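Local coordinates for protein lovastatin nonaketide synthase, polyketide synthase component (Aspergillus terreus, PDB 7CPX) that builds the dihydromonacolin L skeleton of lovastatin from nine malonyl-CoA units as an iterative, multidomain polyketide synthase working with its partner LovC, at residues L1938-E1950 and I1973-L1987. The protein carries 2 engineered substitutions. Residues are numbered along the deposited sequence; the frame is centred on the assembly and turned at random.
Sequences LMVTVLAAAVLAE and ICGQMLLHAGEEIGL
Val-1942 packs against Cys-1974 and Met-1977 where helices 1938-1950 and 1973-1985 cross, their axes 9.0 Å apart at 47°. Its two branches divide the work: CG1, anti to the backbone N (chi1 161°), lies 3.4 Å from Cys-1974 CA and also meets Met-1977 CG, while CG2 faces Ile-1973 CG2. Met-1977 runs crosswise to Leu-1943, and Leu-1943 CD2 lies 3.4 Å from Met-1977 CG. The bent chain of Met-1939 carries its CE to Ile-1973 CG2 at 3.7 Å. Small Ala-1946 lets Leu-1978 come close, Leu-1978 CD2 resting 3.5 Å from Ala-1946 CB.

Toward the C-terminal ends a single carboxylate enters the interface. Glu-1950 is a knob among Leu-1978, Ala-1981, Gly-1982 and Ile-1985; OE1 lies 3.3 Å from Leu-1987 CD2. OE2 is 3.7 Å from Leu-1978 O and 3.9 Å from Gly-1982 N, bonded to neither, and this largely apolar setting may raise its pKa. Gly-1986 ends helix 1973-1985 as C-prime of a Schellman motif, Leu-1987 N bonding Gly-1982 O.

Helix 1973-1985 is the Rossmann-like beta-alpha-beta crossover between parallel strands 1964-1968 and 1988-1993, probably in the inactive enoylreductase region that LovC replaces; helix 1938-1950 packs beside it, with helix 2085-2095 on Leu-1943 and strand 1869-1883 on Ala-1945.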
ATOM      1  N   LEU A1938       3.856  18.726  49.405  1.00126.26           N
ATOM      2  CA  LEU A1938       4.735  18.727  48.241  1.00126.26           C
ATOM      3  C   LEU A1938       6.172  18.434  48.644  1.00126.26           C
ATOM      4  O   LEU A1938       6.854  17.616  48.016  1.00126.26           O
ATOM      5  CB  LEU A1938       4.651  20.073  47.522  1.00126.26           C
ATOM      6  CG  LEU A1938       3.323  20.405  46.843  1.00126.26           C
ATOM      7  CD1 LEU A1938       3.377  21.790  46.216  1.00126.26           C
ATOM      8  CD2 LEU A1938       2.993  19.356  45.801  1.00126.26           C
ATOM      9  N   MET A1939       6.655  19.102  49.693  1.00129.56           N
ATOM     10  CA  MET A1939       8.035  18.897  50.114  1.00129.56           C
ATOM     11  C   MET A1939       8.252  17.475  50.610  1.00129.56           C
ATOM     12  O   MET A1939       9.270  16.849  50.291  1.00129.56           O
ATOM     13  CB  MET A1939       8.416  19.906  51.198  1.00129.56           C
ATOM     14  CG  MET A1939       8.091  21.352  50.852  1.00129.56           C
ATOM     15  SD  MET A1939       8.414  21.774  49.129  1.00129.56           S
ATOM     16  CE  MET A1939       9.779  22.919  49.307  1.00129.56           C
ATOM     17  N   VAL A1940       7.311  16.942  51.389  1.00127.00           N
ATOM     18  CA  VAL A1940       7.481  15.590  51.911  1.00127.00           C
ATOM     19  C   VAL A1940       7.429  14.574  50.777  1.00127.00           C
ATOM     20  O   VAL A1940       8.142  13.568  50.800  1.00127.00           O
ATOM     21  CB  VAL A1940       6.432  15.289  52.997  1.00127.00           C
ATOM     22  CG1 VAL A1940       6.616  13.879  53.525  1.00127.00           C
ATOM     23  CG2 VAL A1940       6.553  16.284  54.139  1.00127.00           C
ATOM     24  N   THR A1941       6.593  14.820  49.767  1.00125.07           N
ATOM     25  CA  THR A1941       6.571  13.958  48.590  1.00125.07           C
ATOM     26  C   THR A1941       7.911  13.998  47.869  1.00125.07           C
ATOM     27  O   THR A1941       8.471  12.958  47.492  1.00125.07           O
ATOM     28  CB  THR A1941       5.449  14.408  47.653  1.00125.07           C
ATOM     29  OG1 THR A1941       4.192  14.334  48.336  1.00125.07           O
ATOM     30  CG2 THR A1941       5.397  13.552  46.398  1.00125.07           C
ATOM     31  N   VAL A1942       8.433  15.207  47.659  1.00126.01           N
ATOM     32  CA  VAL A1942       9.714  15.360  46.987  1.00126.01           C
ATOM     33  C   VAL A1942      10.794  14.599  47.737  1.00126.01           C
ATOM     34  O   VAL A1942      11.630  13.915  47.134  1.00126.01           O
ATOM     35  CB  VAL A1942      10.063  16.852  46.855  1.00126.01           C
ATOM     36  CG1 VAL A1942      11.540  17.021  46.600  1.00126.01           C
ATOM     37  CG2 VAL A1942       9.247  17.489  45.743  1.00126.01           C
ATOM     38  N   LEU A1943      10.791  14.700  49.064  1.00126.87           N
ATOM     39  CA  LEU A1943      11.827  14.036  49.841  1.00126.87           C
ATOM     40  C   LEU A1943      11.616  12.534  49.911  1.00126.87           C
ATOM     41  O   LEU A1943      12.592  11.790  50.003  1.00126.87           O
ATOM     42  CB  LEU A1943      11.900  14.618  51.251  1.00126.87           C
ATOM     43  CG  LEU A1943      12.760  15.871  51.417  1.00126.87           C
ATOM     44  CD1 LEU A1943      14.180  15.637  50.918  1.00126.87           C
ATOM     45  CD2 LEU A1943      12.138  17.058  50.712  1.00126.87           C
ATOM     46  N   ALA A1944      10.372  12.063  49.858  1.00122.74           N
ATOM     47  CA  ALA A1944      10.147  10.629  49.740  1.00122.74           C
ATOM     48  C   ALA A1944      10.773  10.106  48.457  1.00122.74           C
ATOM     49  O   ALA A1944      11.489   9.097  48.463  1.00122.74           O
ATOM     50  CB  ALA A1944       8.650  10.326  49.777  1.00122.74           C
ATOM     51  N   ALA A1945      10.539  10.809  47.346  1.00121.30           N
ATOM     52  CA  ALA A1945      11.139  10.395  46.081  1.00121.30           C
ATOM     53  C   ALA A1945      12.660  10.446  46.151  1.00121.30           C
ATOM     54  O   ALA A1945      13.346   9.522  45.693  1.00121.30           O
ATOM     55  CB  ALA A1945      10.627  11.279  44.944  1.00121.30           C
ATOM     56  N   ALA A1946      13.207  11.520  46.723  1.00122.96           N
ATOM     57  CA  ALA A1946      14.657  11.669  46.789  1.00122.96           C
ATOM     58  C   ALA A1946      15.288  10.591  47.660  1.00122.96           C
ATOM     59  O   ALA A1946      16.321  10.017  47.297  1.00122.96           O
ATOM     60  CB  ALA A1946      15.015  13.058  47.315  1.00122.96           C
ATOM     61  N   VAL A1947      14.686  10.304  48.814  1.00124.12           N
ATOM     62  CA  VAL A1947      15.224   9.282  49.701  1.00124.12           C
ATOM     63  C   VAL A1947      15.115   7.912  49.052  1.00124.12           C
ATOM     64  O   VAL A1947      16.002   7.068  49.209  1.00124.12           O
ATOM     65  CB  VAL A1947      14.509   9.324  51.062  1.00124.12           C
ATOM     66  CG1 VAL A1947      14.939   8.147  51.922  1.00124.12           C
ATOM     67  CG2 VAL A1947      14.806  10.635  51.771  1.00124.12           C
ATOM     68  N   LEU A1948      14.034   7.666  48.311  1.00123.50           N
ATOM     69  CA  LEU A1948      13.934   6.423  47.556  1.00123.50           C
ATOM     70  C   LEU A1948      15.086   6.306  46.568  1.00123.50           C
ATOM     71  O   LEU A1948      15.741   5.260  46.474  1.00123.50           O
ATOM     72  CB  LEU A1948      12.589   6.369  46.831  1.00123.50           C
ATOM     73  CG  LEU A1948      12.215   5.133  46.002  1.00123.50           C
ATOM     74  CD1 LEU A1948      13.089   4.965  44.762  1.00123.50           C
ATOM     75  CD2 LEU A1948      12.246   3.870  46.850  1.00123.50           C
ATOM     76  N   ALA A1949      15.348   7.380  45.821  1.00121.54           N
ATOM     77  CA  ALA A1949      16.427   7.346  44.839  1.00121.54           C
ATOM     78  C   ALA A1949      17.768   7.092  45.511  1.00121.54           C
ATOM     79  O   ALA A1949      18.582   6.304  45.015  1.00121.54           O
ATOM     80  CB  ALA A1949      16.460   8.656  44.053  1.00121.54           C
ATOM     81  N   GLU A1950      18.015   7.750  46.644  1.00123.43           N
ATOM     82  CA  GLU A1950      19.291   7.585  47.335  1.00123.43           C
ATOM     83  C   GLU A1950      19.427   6.199  47.952  1.00123.43           C
ATOM     84  O   GLU A1950      20.537   5.661  48.019  1.00123.43           O
ATOM     85  CB  GLU A1950      19.445   8.653  48.417  1.00123.43           C
ATOM     86  CG  GLU A1950      19.409  10.080  47.898  1.00123.43           C
ATOM     87  CD  GLU A1950      20.551  10.390  46.958  1.00123.43           C
ATOM     88  OE1 GLU A1950      21.624   9.768  47.097  1.00123.43           O
ATOM     89  OE2 GLU A1950      20.375  11.255  46.076  1.00123.43           O
ATOM     90  N   ILE A1973      12.207  21.636  42.944  1.00126.37           N
ATOM     91  CA  ILE A1973      12.203  21.239  44.347  1.00126.37           C
ATOM     92  C   ILE A1973      12.876  19.884  44.494  1.00126.37           C
ATOM     93  O   ILE A1973      13.688  19.666  45.401  1.00126.37           O
ATOM     94  CB  ILE A1973      10.765  21.211  44.899  1.00126.37           C
ATOM     95  CG1 ILE A1973      10.050  22.540  44.642  1.00126.37           C
ATOM     96  CG2 ILE A1973      10.778  20.917  46.391  1.00126.37           C
ATOM     97  CD1 ILE A1973       8.586  22.511  45.012  1.00126.37           C
ATOM     98  N   CYS A1974      12.548  18.953  43.595  1.00124.41           N
ATOM     99  CA  CYS A1974      13.160  17.634  43.644  1.00124.41           C
ATOM    100  C   CYS A1974      14.660  17.719  43.416  1.00124.41           C
ATOM    101  O   CYS A1974      15.426  16.992  44.049  1.00124.41           O
ATOM    102  CB  CYS A1974      12.511  16.710  42.616  1.00124.41           C
ATOM    103  SG  CYS A1974      12.993  14.976  42.777  1.00124.41           S
ATOM    104  N   GLY A1975      15.104  18.599  42.519  1.00122.73           N
ATOM    105  CA  GLY A1975      16.535  18.750  42.308  1.00122.73           C
ATOM    106  C   GLY A1975      17.253  19.232  43.554  1.00122.73           C
ATOM    107  O   GLY A1975      18.272  18.665  43.964  1.00122.73           O
ATOM    108  N   GLN A1976      16.719  20.282  44.184  1.00124.17           N
ATOM    109  CA  GLN A1976      17.350  20.804  45.394  1.00124.17           C
ATOM    110  C   GLN A1976      17.367  19.756  46.499  1.00124.17           C
ATOM    111  O   GLN A1976      18.387  19.564  47.176  1.00124.17           O
ATOM    112  CB  GLN A1976      16.620  22.062  45.863  1.00124.17           C
ATOM    113  CG  GLN A1976      17.125  22.616  47.187  1.00124.17           C
ATOM    114  CD  GLN A1976      16.437  23.908  47.577  1.00124.17           C
ATOM    115  OE1 GLN A1976      15.665  24.473  46.802  1.00124.17           O
ATOM    116  NE2 GLN A1976      16.712  24.383  48.785  1.00124.17           N
ATOM    117  N   MET A1977      16.247  19.059  46.691  1.00126.26           N
ATOM    118  CA  MET A1977      16.173  18.082  47.768  1.00126.26           C
ATOM    119  C   MET A1977      17.026  16.855  47.470  1.00126.26           C
ATOM    120  O   MET A1977      17.573  16.246  48.394  1.00126.26           O
ATOM    121  CB  MET A1977      14.718  17.693  48.009  1.00126.26           C
ATOM    122  CG  MET A1977      13.833  18.866  48.419  1.00126.26           C
ATOM    123  SD  MET A1977      14.429  19.740  49.879  1.00126.26           S
ATOM    124  CE  MET A1977      13.021  20.788  50.236  1.00126.26           C
ATOM    125  N   LEU A1978      17.162  16.483  46.197  1.00122.02           N
ATOM    126  CA  LEU A1978      18.073  15.408  45.826  1.00122.02           C
ATOM    127  C   LEU A1978      19.514  15.793  46.115  1.00122.02           C
ATOM    128  O   LEU A1978      20.298  14.966  46.590  1.00122.02           O
ATOM    129  CB  LEU A1978      17.902  15.068  44.347  1.00122.02           C
ATOM    130  CG  LEU A1978      16.648  14.277  43.979  1.00122.02           C
ATOM    131  CD1 LEU A1978      16.329  14.442  42.506  1.00122.02           C
ATOM    132  CD2 LEU A1978      16.835  12.811  44.320  1.00122.02           C
ATOM    133  N   LEU A1979      19.885  17.042  45.827  1.00121.67           N
ATOM    134  CA  LEU A1979      21.225  17.497  46.179  1.00121.67           C
ATOM    135  C   LEU A1979      21.438  17.438  47.685  1.00121.67           C
ATOM    136  O   LEU A1979      22.491  16.989  48.157  1.00121.67           O
ATOM    137  CB  LEU A1979      21.452  18.916  45.661  1.00121.67           C
ATOM    138  CG  LEU A1979      21.585  19.048  44.144  1.00121.67           C
ATOM    139  CD1 LEU A1979      21.611  20.510  43.731  1.00121.67           C
ATOM    140  CD2 LEU A1979      22.832  18.330  43.647  1.00121.67           C
ATOM    141  N   HIS A1980      20.443  17.878  48.458  1.00125.10           N
ATOM    142  CA  HIS A1980      20.560  17.812  49.913  1.00125.10           C
ATOM    143  C   HIS A1980      20.719  16.373  50.389  1.00125.10           C
ATOM    144  O   HIS A1980      21.555  16.082  51.255  1.00125.10           O
ATOM    145  CB  HIS A1980      19.336  18.455  50.564  1.00125.10           C
ATOM    146  CG  HIS A1980      19.278  19.941  50.405  1.00125.10           C
ATOM    147  ND1 HIS A1980      20.403  20.715  50.226  1.00125.10           N
ATOM    148  CD2 HIS A1980      18.228  20.796  50.395  1.00125.10           C
ATOM    149  CE1 HIS A1980      20.050  21.983  50.115  1.00125.10           C
ATOM    150  NE2 HIS A1980      18.735  22.059  50.215  1.00125.10           N
ATOM    151  N   ALA A1981      19.918  15.457  49.840  1.00125.68           N
ATOM    152  CA  ALA A1981      19.991  14.061  50.252  1.00125.68           C
ATOM    153  C   ALA A1981      21.333  13.447  49.881  1.00125.68           C
ATOM    154  O   ALA A1981      21.905  12.673  50.655  1.00125.68           O
ATOM    155  CB  ALA A1981      18.847  13.268  49.622  1.00125.68           C
ATOM    156  N   GLY A1982      21.844  13.768  48.692  1.00124.92           N
ATOM    157  CA  GLY A1982      23.155  13.274  48.308  1.00124.92           C
ATOM    158  C   GLY A1982      24.250  13.794  49.217  1.00124.92           C
ATOM    159  O   GLY A1982      25.166  13.057  49.589  1.00124.92           O
ATOM    160  N   GLU A1983      24.169  15.074  49.590  1.00126.30           N
ATOM    161  CA  GLU A1983      25.138  15.625  50.529  1.00126.30           C
ATOM    162  C   GLU A1983      25.072  14.904  51.867  1.00126.30           C
ATOM    163  O   GLU A1983      26.108  14.550  52.445  1.00126.30           O
ATOM    164  CB  GLU A1983      24.891  17.122  50.717  1.00126.30           C
ATOM    165  CG  GLU A1983      25.167  17.957  49.480  1.00126.30           C
ATOM    166  CD  GLU A1983      24.672  19.383  49.617  1.00126.30           C
ATOM    167  OE1 GLU A1983      24.137  19.727  50.692  1.00126.30           O
ATOM    168  OE2 GLU A1983      24.815  20.160  48.650  1.00126.30           O
ATOM    169  N   GLU A1984      23.861  14.673  52.377  1.00129.10           N
ATOM    170  CA  GLU A1984      23.722  14.016  53.674  1.00129.10           C
ATOM    171  C   GLU A1984      24.226  12.578  53.627  1.00129.10           C
ATOM    172  O   GLU A1984      24.911  12.126  54.552  1.00129.10           O
ATOM    173  CB  GLU A1984      22.264  14.059  54.130  1.00129.10           C
ATOM    174  CG  GLU A1984      21.763  15.455  54.471  1.00129.10           C
ATOM    175  CD  GLU A1984      22.505  16.075  55.638  1.00129.10           C
ATOM    176  OE1 GLU A1984      23.223  15.341  56.348  1.00129.10           O
ATOM    177  OE2 GLU A1984      22.371  17.301  55.845  1.00129.10           O
ATOM    178  N   ILE A1985      23.897  11.842  52.560  1.00124.65           N
ATOM    179  CA  ILE A1985      24.300  10.446  52.436  1.00124.65           C
ATOM    180  C   ILE A1985      25.678  10.296  51.808  1.00124.65           C
ATOM    181  O   ILE A1985      26.180   9.169  51.693  1.00124.65           O
ATOM    182  CB  ILE A1985      23.262   9.657  51.610  1.00124.65           C
ATOM    183  CG1 ILE A1985      23.403   8.153  51.856  1.00124.65           C
ATOM    184  CG2 ILE A1985      23.423   9.962  50.131  1.00124.65           C
ATOM    185  CD1 ILE A1985      22.334   7.322  51.175  1.00124.65           C
ATOM    186  N   GLY A1986      26.310  11.395  51.404  1.00123.30           N
ATOM    187  CA  GLY A1986      27.614  11.316  50.776  1.00123.30           C
ATOM    188  C   GLY A1986      27.609  10.649  49.419  1.00123.30           C
ATOM    189  O   GLY A1986      28.552   9.925  49.090  1.00123.30           O
ATOM    190  N   LEU A1987      26.568  10.873  48.622  1.00123.22           N
ATOM    191  CA  LEU A1987      26.481  10.354  47.264  1.00123.22           C
ATOM    192  C   LEU A1987      26.455  11.522  46.289  1.00123.22           C
ATOM    193  O   LEU A1987      25.612  12.417  46.408  1.00123.22           O
ATOM    194  CB  LEU A1987      25.237   9.478  47.090  1.00123.22           C
ATOM    195  CG  LEU A1987      24.994   8.899  45.693  1.00123.22           C
ATOM    196  CD1 LEU A1987      26.266   8.301  45.128  1.00123.22           C
ATOM    197  CD2 LEU A1987      23.896   7.849  45.730  1.00123.22           C
TER